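Local coordinates for acetyltransferase (Agrobacterium tumefaciens str. C58, PDB 2G3A), which catalyses transfer of an acetyl group from acetyl-CoA to acceptor substrates, preferring glucosamine 6-phosphate or dopamine, with release of CoA and the acetylated product, at residues T64-V68 / L80-P84; A93-A98 / T124-F130; E101-R105 / L148-F152. One frame throughout, in Å; residues are numbered along the deposited sequence.

Contact 1: residues T64-V68 / L80-P84; sequences TGGLV and LLFVP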
loop_
_atom_site.group_PDB
_atom_site.type_symbol
_atom_site.label_atom_id
_atom_site.label_comp_id
_atom_site.label_asym_id
_atom_site.label_seq_id
_atom_site.Cartn_x
_atom_site.Cartn_y
_atom_site.Cartn_z
ATOM N N THR A 64 10.253 11.254 -16.938
ATOM C CA THR A 64 8.944 11.560 -17.526
ATOM C C THR A 64 7.873 10.544 -17.086
ATOM O O THR A 64 6.671 10.750 -17.283
ATOM C CB THR A 64 9.019 11.563 -19.067
ATOM O OG1 THR A 64 9.475 10.284 -19.526
ATOM C CG2 THR A 64 9.969 12.657 -19.579
ATOM N N GLY A 65 8.313 9.447 -16.483
ATOM C CA GLY A 65 7.397 8.373 -16.102
ATOM C C GLY A 65 8.182 7.172 -15.599
ATOM O O GLY A 65 9.385 7.277 -15.332
ATOM N N GLY A 66 7.505 6.035 -15.480
ATOM C CA GLY A 66 8.159 4.807 -15.046
ATOM C C GLY A 66 7.370 3.986 -14.049
ATOM O O GLY A 66 6.157 4.108 -13.955
ATOM N N LEU A 67 8.097 3.164 -13.294
ATOM C CA LEU A 67 7.529 2.230 -12.354
ATOM C C LEU A 67 8.271 2.360 -11.025
ATOM O O LEU A 67 9.510 2.479 -10.992
ATOM C CB LEU A 67 7.609 0.799 -12.928
ATOM C CG LEU A 67 7.094 -0.386 -12.113
ATOM C CD1 LEU A 67 6.688 -1.540 -13.040
ATOM C CD2 LEU A 67 8.091 -0.865 -11.025
ATOM N N VAL A 68 7.498 2.378 -9.943
ATOM C CA VAL A 68 8.035 2.389 -8.578
ATOM C C VAL A 68 7.521 1.156 -7.855
ATOM O O VAL A 68 6.308 0.905 -7.817
ATOM C CB VAL A 68 7.622 3.672 -7.810
ATOM C CG1 VAL A 68 8.158 3.654 -6.355
ATOM C CG2 VAL A 68 8.128 4.916 -8.532
ATOM N N LEU A 80 3.632 2.148 -8.191
ATOM C CA LEU A 80 3.217 3.195 -9.114
ATOM C C LEU A 80 3.686 2.840 -10.500
ATOM O O LEU A 80 4.774 2.305 -10.657
ATOM C CB LEU A 80 3.829 4.555 -8.742
ATOM C CG LEU A 80 3.738 5.132 -7.322
ATOM C CD1 LEU A 80 4.731 6.281 -7.187
ATOM C CD2 LEU A 80 2.339 5.620 -7.006
ATOM N N LEU A 81 2.875 3.177 -11.498
ATOM C CA LEU A 81 3.270 3.053 -12.890
ATOM C C LEU A 81 2.634 4.176 -13.657
ATOM O O LEU A 81 1.404 4.315 -13.646
ATOM C CB LEU A 81 2.818 1.708 -13.466
ATOM C CG LEU A 81 3.441 1.209 -14.774
ATOM C CD1 LEU A 81 3.267 -0.295 -14.905
ATOM C CD2 LEU A 81 2.882 1.919 -16.025
ATOM N N PHE A 82 3.470 4.984 -14.317
ATOM C CA PHE A 82 2.983 6.075 -15.143
ATOM C C PHE A 82 3.658 6.100 -16.515
ATOM O O PHE A 82 4.891 6.108 -16.633
ATOM C CB PHE A 82 3.166 7.428 -14.431
ATOM C CG PHE A 82 2.687 8.604 -15.243
ATOM C CD1 PHE A 82 1.335 8.952 -15.258
ATOM C CD2 PHE A 82 3.578 9.353 -16.005
ATOM C CE1 PHE A 82 0.887 10.016 -16.006
ATOM C CE2 PHE A 82 3.127 10.440 -16.778
ATOM C CZ PHE A 82 1.785 10.768 -16.773
ATOM N N VAL A 83 2.836 6.122 -17.554
ATOM C CA VAL A 83 3.325 6.268 -18.913
ATOM C C VAL A 83 2.965 7.667 -19.415
ATOM O O VAL A 83 1.806 8.054 -19.353
ATOM C CB VAL A 83 2.747 5.158 -19.837
ATOM C CG1 VAL A 83 3.161 5.386 -21.277
ATOM C CG2 VAL A 83 3.209 3.774 -19.361
ATOM N N PRO A 84 3.964 8.441 -19.893
ATOM C CA PRO A 84 3.696 9.784 -20.428
ATOM C C PRO A 84 2.683 9.766 -21.578
ATOM O O PRO A 84 2.644 8.822 -22.366
ATOM C CB PRO A 84 5.068 10.246 -20.931
ATOM C CG PRO A 84 6.047 9.414 -20.196
ATOM C CD PRO A 84 5.395 8.097 -19.970
#

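Contact 2: residues A93-A98 / T124-F130; sequences APKLLA and TYERYGF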
loop_
_atom_site.group_PDB
_atom_site.type_symbol
_atom_site.label_atom_id
_atom_site.label_comp_id
_atom_site.label_asym_id
_atom_site.label_seq_id
_atom_site.Cartn_x
_atom_site.Cartn_y
_atom_site.Cartn_z
ATOM N N ALA A 93 3.664 0.408 -20.795
ATOM C CA ALA A 93 3.320 -0.131 -19.484
ATOM C C ALA A 93 3.697 -1.633 -19.410
ATOM O O ALA A 93 4.310 -2.065 -18.440
ATOM C CB ALA A 93 1.820 0.092 -19.165
ATOM N N PRO A 94 3.308 -2.444 -20.426
ATOM C CA PRO A 94 3.817 -3.831 -20.396
ATOM C C PRO A 94 5.358 -3.955 -20.386
ATOM O O PRO A 94 5.888 -4.878 -19.766
ATOM C CB PRO A 94 3.208 -4.455 -21.656
ATOM C CG PRO A 94 1.970 -3.622 -21.923
ATOM C CD PRO A 94 2.393 -2.226 -21.562
ATOM N N LYS A 95 6.058 -3.034 -21.052
ATOM C CA LYS A 95 7.520 -3.050 -21.068
ATOM C C LYS A 95 8.076 -2.818 -19.669
ATOM O O LYS A 95 9.037 -3.472 -19.266
ATOM C CB LYS A 95 8.075 -2.011 -22.048
ATOM C CG LYS A 95 9.609 -1.923 -22.054
ATOM C CD LYS A 95 10.114 -1.099 -23.227
ATOM C CE LYS A 95 11.643 -1.129 -23.313
ATOM N NZ LYS A 95 12.106 -0.377 -24.516
ATOM N N LEU A 96 7.489 -1.860 -18.952
ATOM C CA LEU A 96 7.870 -1.584 -17.569
ATOM C C LEU A 96 7.601 -2.791 -16.688
ATOM O O LEU A 96 8.452 -3.167 -15.890
ATOM C CB LEU A 96 7.128 -0.350 -17.026
ATOM C CG LEU A 96 7.481 0.996 -17.676
ATOM C CD1 LEU A 96 6.431 2.021 -17.335
ATOM C CD2 LEU A 96 8.871 1.483 -17.266
ATOM N N LEU A 97 6.432 -3.417 -16.859
ATOM C CA LEU A 97 6.119 -4.631 -16.096
ATOM C C LEU A 97 7.087 -5.782 -16.405
ATOM O O LEU A 97 7.477 -6.539 -15.512
ATOM C CB LEU A 97 4.685 -5.071 -16.358
ATOM C CG LEU A 97 3.610 -4.101 -15.827
ATOM C CD1 LEU A 97 2.257 -4.511 -16.395
ATOM C CD2 LEU A 97 3.604 -4.077 -14.273
ATOM N N ALA A 98 7.448 -5.921 -17.678
ATOM C CA ALA A 98 8.398 -6.955 -18.099
ATOM C C ALA A 98 9.802 -6.716 -17.534
ATOM O O ALA A 98 10.481 -7.664 -17.101
ATOM C CB ALA A 98 8.424 -7.065 -19.636
ATOM N N THR A 124 -4.829 -3.818 -19.004
ATOM C CA THR A 124 -3.406 -3.970 -19.308
ATOM C C THR A 124 -2.777 -5.063 -18.443
ATOM O O THR A 124 -2.040 -5.930 -18.947
ATOM C CB THR A 124 -2.651 -2.636 -19.073
ATOM O OG1 THR A 124 -3.200 -1.638 -19.943
ATOM C CG2 THR A 124 -1.148 -2.785 -19.349
ATOM N N TYR A 125 -3.077 -5.035 -17.146
ATOM C CA TYR A 125 -2.467 -5.999 -16.219
ATOM C C TYR A 125 -2.949 -7.394 -16.509
ATOM O O TYR A 125 -2.167 -8.341 -16.479
ATOM C CB TYR A 125 -2.767 -5.651 -14.751
ATOM C CG TYR A 125 -2.287 -4.291 -14.327
ATOM C CD1 TYR A 125 -1.269 -3.638 -15.026
ATOM C CD2 TYR A 125 -2.857 -3.645 -13.209
ATOM C CE1 TYR A 125 -0.848 -2.378 -14.654
ATOM C CE2 TYR A 125 -2.411 -2.373 -12.803
ATOM C CZ TYR A 125 -1.416 -1.751 -13.538
ATOM O OH TYR A 125 -0.964 -0.498 -13.177
ATOM N N GLU A 126 -4.237 -7.526 -16.806
ATOM C CA GLU A 126 -4.788 -8.844 -17.125
ATOM C C GLU A 126 -4.209 -9.435 -18.423
ATOM O O GLU A 126 -3.877 -10.633 -18.483
ATOM C CB GLU A 126 -6.314 -8.783 -17.155
ATOM C CG GLU A 126 -6.922 -8.651 -15.743
ATOM C CD GLU A 126 -8.449 -8.575 -15.748
ATOM O OE1 GLU A 126 -9.022 -7.832 -16.576
ATOM O OE2 GLU A 126 -9.076 -9.240 -14.906
ATOM N N ARG A 127 -4.082 -8.598 -19.452
ATOM C CA ARG A 127 -3.472 -9.022 -20.718
ATOM C C ARG A 127 -2.027 -9.490 -20.512
ATOM O O ARG A 127 -1.608 -10.512 -21.082
ATOM C CB ARG A 127 -3.508 -7.889 -21.748
ATOM C CG ARG A 127 -4.822 -7.694 -22.491
ATOM C CD ARG A 127 -4.586 -6.824 -23.743
ATOM N NE ARG A 127 -4.177 -5.461 -23.375
ATOM C CZ ARG A 127 -4.980 -4.399 -23.400
ATOM N NH1 ARG A 127 -6.240 -4.520 -23.809
ATOM N NH2 ARG A 127 -4.518 -3.208 -23.032
ATOM N N TYR A 128 -1.283 -8.721 -19.706
ATOM C CA TYR A 128 0.094 -9.033 -19.294
ATOM C C TYR A 128 0.232 -10.404 -18.618
ATOM O O TYR A 128 1.243 -11.093 -18.793
ATOM C CB TYR A 128 0.693 -7.896 -18.425
ATOM C CG TYR A 128 2.141 -8.160 -18.032
ATOM C CD1 TYR A 128 3.178 -7.929 -18.940
ATOM C CD2 TYR A 128 2.462 -8.694 -16.777
ATOM C CE1 TYR A 128 4.496 -8.217 -18.616
ATOM C CE2 TYR A 128 3.790 -8.998 -16.437
ATOM C CZ TYR A 128 4.798 -8.753 -17.368
ATOM O OH TYR A 128 6.115 -9.021 -17.066
ATOM N N GLY A 129 -0.792 -10.826 -17.877
ATOM C CA GLY A 129 -0.744 -12.126 -17.205
ATOM C C GLY A 129 -1.090 -12.102 -15.721
ATOM O O GLY A 129 -1.044 -13.147 -15.067
ATOM N N PHE A 130 -1.414 -10.930 -15.173
ATOM C CA PHE A 130 -1.935 -10.882 -13.789
ATOM C C PHE A 130 -3.345 -11.426 -13.713
ATOM O O PHE A 130 -4.099 -11.349 -14.679
ATOM C CB PHE A 130 -1.955 -9.478 -13.212
ATOM C CG PHE A 130 -0.598 -8.920 -12.888
ATOM C CD1 PHE A 130 -0.116 -8.935 -11.572
ATOM C CD2 PHE A 130 0.167 -8.323 -13.873
ATOM C CE1 PHE A 130 1.132 -8.390 -11.261
ATOM C CE2 PHE A 130 1.406 -7.758 -13.565
ATOM C CZ PHE A 130 1.889 -7.801 -12.255
#

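Contact 3: residues E101-R105 / L148-F152; sequences EEEAR and LEKRF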
loop_
_atom_site.group_PDB
_atom_site.type_symbol
_atom_site.label_atom_id
_atom_site.label_comp_id
_atom_site.label_asym_id
_atom_site.label_seq_id
_atom_site.Cartn_x
_atom_site.Cartn_y
_atom_site.Cartn_z
ATOM N N GLU A 101 9.510 -7.575 -13.782
ATOM C CA GLU A 101 9.424 -9.023 -13.577
ATOM C C GLU A 101 10.786 -9.701 -13.779
ATOM O O GLU A 101 11.191 -10.564 -12.982
ATOM C CB GLU A 101 8.380 -9.654 -14.486
ATOM C CG GLU A 101 8.397 -11.181 -14.394
ATOM C CD GLU A 101 7.170 -11.830 -14.994
ATOM O OE1 GLU A 101 6.180 -11.130 -15.257
ATOM O OE2 GLU A 101 7.189 -13.061 -15.185
ATOM N N GLU A 102 11.475 -9.316 -14.847
ATOM C CA GLU A 102 12.817 -9.830 -15.106
ATOM C C GLU A 102 13.736 -9.630 -13.901
ATOM O O GLU A 102 14.450 -10.557 -13.506
ATOM C CB GLU A 102 13.410 -9.207 -16.377
ATOM C CG GLU A 102 14.793 -9.730 -16.730
ATOM C CD GLU A 102 15.338 -9.152 -18.022
ATOM O OE1 GLU A 102 14.551 -8.579 -18.815
ATOM O OE2 GLU A 102 16.559 -9.281 -18.248
ATOM N N GLU A 103 13.727 -8.425 -13.329
ATOM C CA GLU A 103 14.580 -8.104 -12.169
ATOM C C GLU A 103 14.132 -8.877 -10.927
ATOM O O GLU A 103 14.969 -9.405 -10.176
ATOM C CB GLU A 103 14.631 -6.584 -11.925
ATOM C CG GLU A 103 15.429 -6.104 -10.680
ATOM C CD GLU A 103 16.872 -6.612 -10.609
ATOM O OE1 GLU A 103 17.431 -7.012 -11.650
ATOM O OE2 GLU A 103 17.446 -6.597 -9.497
ATOM N N ALA A 104 12.814 -8.993 -10.741
ATOM C CA ALA A 104 12.259 -9.747 -9.613
ATOM C C ALA A 104 12.620 -11.228 -9.700
ATOM O O ALA A 104 12.994 -11.836 -8.699
ATOM C CB ALA A 104 10.743 -9.562 -9.527
ATOM N N ARG A 105 12.539 -11.798 -10.899
ATOM C CA ARG A 105 12.964 -13.189 -11.096
ATOM C C ARG A 105 14.447 -13.369 -10.772
ATOM O O ARG A 105 14.832 -14.342 -10.117
ATOM C CB ARG A 105 12.660 -13.660 -12.515
ATOM C CG ARG A 105 11.177 -13.918 -12.754
ATOM C CD ARG A 105 10.937 -14.157 -14.239
ATOM N NE ARG A 105 9.537 -14.442 -14.537
ATOM C CZ ARG A 105 9.023 -15.667 -14.652
ATOM N NH1 ARG A 105 9.775 -16.740 -14.480
ATOM N NH2 ARG A 105 7.747 -15.820 -14.943
ATOM N N LEU A 148 -4.373 -7.855 -7.938
ATOM C CA LEU A 148 -4.038 -8.935 -8.855
ATOM C C LEU A 148 -2.691 -9.553 -8.500
ATOM O O LEU A 148 -1.830 -8.874 -7.940
ATOM C CB LEU A 148 -3.993 -8.413 -10.320
ATOM C CG LEU A 148 -5.270 -7.772 -10.860
ATOM C CD1 LEU A 148 -5.201 -6.263 -10.726
ATOM C CD2 LEU A 148 -5.511 -8.151 -12.333
ATOM N N GLU A 149 -2.502 -10.826 -8.848
ATOM C CA GLU A 149 -1.185 -11.469 -8.699
ATOM C C GLU A 149 -0.678 -12.070 -10.027
ATOM O O GLU A 149 -1.457 -12.370 -10.943
ATOM C CB GLU A 149 -1.253 -12.591 -7.650
ATOM C CG GLU A 149 -2.039 -13.816 -8.170
ATOM C CD GLU A 149 -2.188 -14.951 -7.161
ATOM O OE1 GLU A 149 -1.581 -14.882 -6.074
ATOM O OE2 GLU A 149 -2.925 -15.915 -7.472
ATOM N N LYS A 150 0.630 -12.291 -10.086
ATOM C CA LYS A 150 1.258 -13.042 -11.171
ATOM C C LYS A 150 2.356 -13.901 -10.564
ATOM O O LYS A 150 3.372 -13.400 -10.071
ATOM C CB LYS A 150 1.817 -12.120 -12.266
ATOM C CG LYS A 150 2.335 -12.874 -13.517
ATOM C CD LYS A 150 2.581 -11.856 -14.654
ATOM C CE LYS A 150 2.929 -12.526 -15.969
ATOM N NZ LYS A 150 4.287 -13.119 -15.967
ATOM N N ARG A 151 2.136 -15.205 -10.598
ATOM C CA ARG A 151 3.087 -16.140 -10.033
ATOM C C ARG A 151 4.092 -16.509 -11.109
ATOM O O ARG A 151 3.718 -16.740 -12.260
ATOM C CB ARG A 151 2.362 -17.373 -9.484
ATOM C CG ARG A 151 1.148 -17.029 -8.639
ATOM C CD ARG A 151 0.506 -18.249 -7.990
ATOM N NE ARG A 151 1.217 -18.624 -6.771
ATOM C CZ ARG A 151 0.915 -18.200 -5.544
ATOM N NH1 ARG A 151 -0.123 -17.387 -5.317
ATOM N NH2 ARG A 151 1.661 -18.600 -4.529
ATOM N N PHE A 152 5.368 -16.536 -10.736
ATOM C CA PHE A 152 6.436 -16.894 -11.666
ATOM C C PHE A 152 6.632 -18.407 -11.859
ATOM O O PHE A 152 6.396 -19.198 -10.943
ATOM C CB PHE A 152 7.748 -16.230 -11.245
ATOM C CG PHE A 152 7.642 -14.732 -11.071
ATOM C CD1 PHE A 152 8.546 -14.053 -10.254
ATOM C CD2 PHE A 152 6.625 -14.007 -11.716
ATOM C CE1 PHE A 152 8.452 -12.664 -10.101
ATOM C CE2 PHE A 152 6.521 -12.626 -11.575
ATOM C CZ PHE A 152 7.442 -11.953 -10.749
#

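Contact 1: residues T64-V68 / L80-P84
Strands 64-68 and 80-82 run antiparallel, their axes 4.6 Å apart at an angle of 162°, and two hydrogen-bonded pairs set the register. Gly66 N donates to Phe82 O (2.9 Å) and Phe82 N to Gly66 O (2.8 Å); Val68 N donates to Leu80 O (2.8 Å) and Leu80 N to Val68 O (3.0 Å). Leu67 and Leu81 form the non-hydrogen-bonded pair between them. Both have chi1 and chi2 in t, and their branches meet at the ends, Leu67 CD1 lying 4.1 Å from Leu81 CD1. Helix 92-106 covers this face, packing on Leu81 through Ala93, Leu96 and Leu97. On the other face, chi1 m and chi2 t carry Leu80 CD1 to 3.9 Å from Val68 CG2. Phe82 shares that face but finds no side chain opposite it on Gly66; its ring edge instead meets the backbone, Phe82 CE2 standing 3.6 Å from Thr64 O. Here the second subunit packs against Val68, Leu80 and Phe82. A CB on Gly65 would clash with Phe82 O and Pro84 CD, whereas at Gly66 (phi 137°, psi -157°) a CB would be jammed against the carbonyl oxygen of Gly65. Thr64 takes the p rotamer, placing its OG1 3.6 Å from Pro84 CG while that hydroxyl is hydrogen-bonded to Ile56 O. The arrangement is a beta hairpin of the GNAT fold, whose second strand leads into the loop that binds the CoA pyrophosphate in relatives; Leu81, Phe82 and Val83 probably contribute to the CoA site, as in related enzymes.

Contact 2: residues A93-A98 / T124-F130
Leu97 is the main bump on helix 92-106 and enters a hollow walled by three aromatic side chains. Its CB sits over the face of Tyr128, 3.8 Å from the ring centroid and 12° off the normal, a CH-pi contact. Farther out, Leu97 CD1 reaches Tyr125 CD1 at 3.9 Å and Leu97 CD2 approaches Phe130 CE2 at 4.3 Å. Tyr128 is itself the bump of the other segment, lying along Pro94, Leu97 and Ala98; the small Ala98 admits its hydroxyl, with Tyr128 OH 3.2 Å from Ala98 CA, and that hydroxyl is hydrogen-bonded to Glu101 OE1. One turn earlier, Thr124 CG2 fills the dip beside Ala93 CB and Pro94 CG, 4.1 Å from each. The axes of helical segments 93-98 and 124-128 come within 10.4 Å and cross at -54°, so the large side chains bridge the gap. Phe130 gets its place because a Schellman motif ends helix 119-128 at Gly129 (phi 129°), with Phe130 N bonded to Tyr125 O at 3.0 Å. Beneath the pair, Leu97 also rests on Leu81 of strand 75-82, Tyr125 and Phe130 pack on strand 111-116, and Phe130 and Tyr128 reach strand 145-151.

Contact 3: residues E101-R105 / L148-F152
Glu101 is the acceptor at the centre of this contact between helix 92-106 and the C-terminal end of the chain. Lys150 NZ donates to Glu101 OE1 at 2.8 Å and, weakly, to Glu101 OE2 at 3.0 Å, a salt bridge from strand to helix. One helical turn on, Arg105 turns back to the same carboxylate: Arg105 NE and NH2 each donate a hydrogen bond to Glu101 OE2 at 2.8 Å, in a salt-bridge network of Glu101, Arg105 and Lys150, while the backbone Arg105 N bonds to Glu101 O at 2.8 Å. OE1 has a further partner in the hydroxyl of Tyr128. Both carboxylate oxygens are thus well supplied, and the shared negative charge offsets the closeness of two cations, Arg105 NH2 standing 4.5 Å from Lys150 NZ. In the GNAT fold seen here, strand 145-151 runs antiparallel between strands 111-116 and 131-136, and helix 92-106 packs on one face of the sheet; the backbones of Lys150 and Phe152 bond to Ala112 and Met110, and that of Glu149 to Thr131. Phe152, the last residue, supplies the apolar part of the contact. Its ring edge meets Ala104, CE1 to CB of Ala104 being 3.9 Å, and Arg105 NE lies over one ring face, with Arg105 CG 3.6 Å from Phe152 CD1. Glu101 CD also comes within 3.6 Å of Phe152 CE2. Pointing away from the helix, Arg151 pairs with its own strand, NH1 reaching Glu149 OE1 at 3.0 Å, while its NH2 bonds to the carbonyl oxygen of Gly137 of the second subunit.

Helix 92-106 ties the three contacts together. Its first half rests on contact 1, where Leu81 CD2 lies 3.8 Å from both Leu96 CD1 and Ala93 CB, and its second half carries contact 3. Contacts 2 and 3, with centres 10 Å apart, are joined through Tyr128 OH, 2.8 Å from Glu101 OE1 in a probable hydrogen bond. Contacts 1 and 3 do not touch, their nearest atoms being about 7 Å apart. The probable CoA site, inferred from relatives, spans contacts 1 and 2: the side chains of Leu81 and Tyr125 are about 4 Å apart, whereas that of Lys150 in contact 3 is about 8 Å from that of Tyr125.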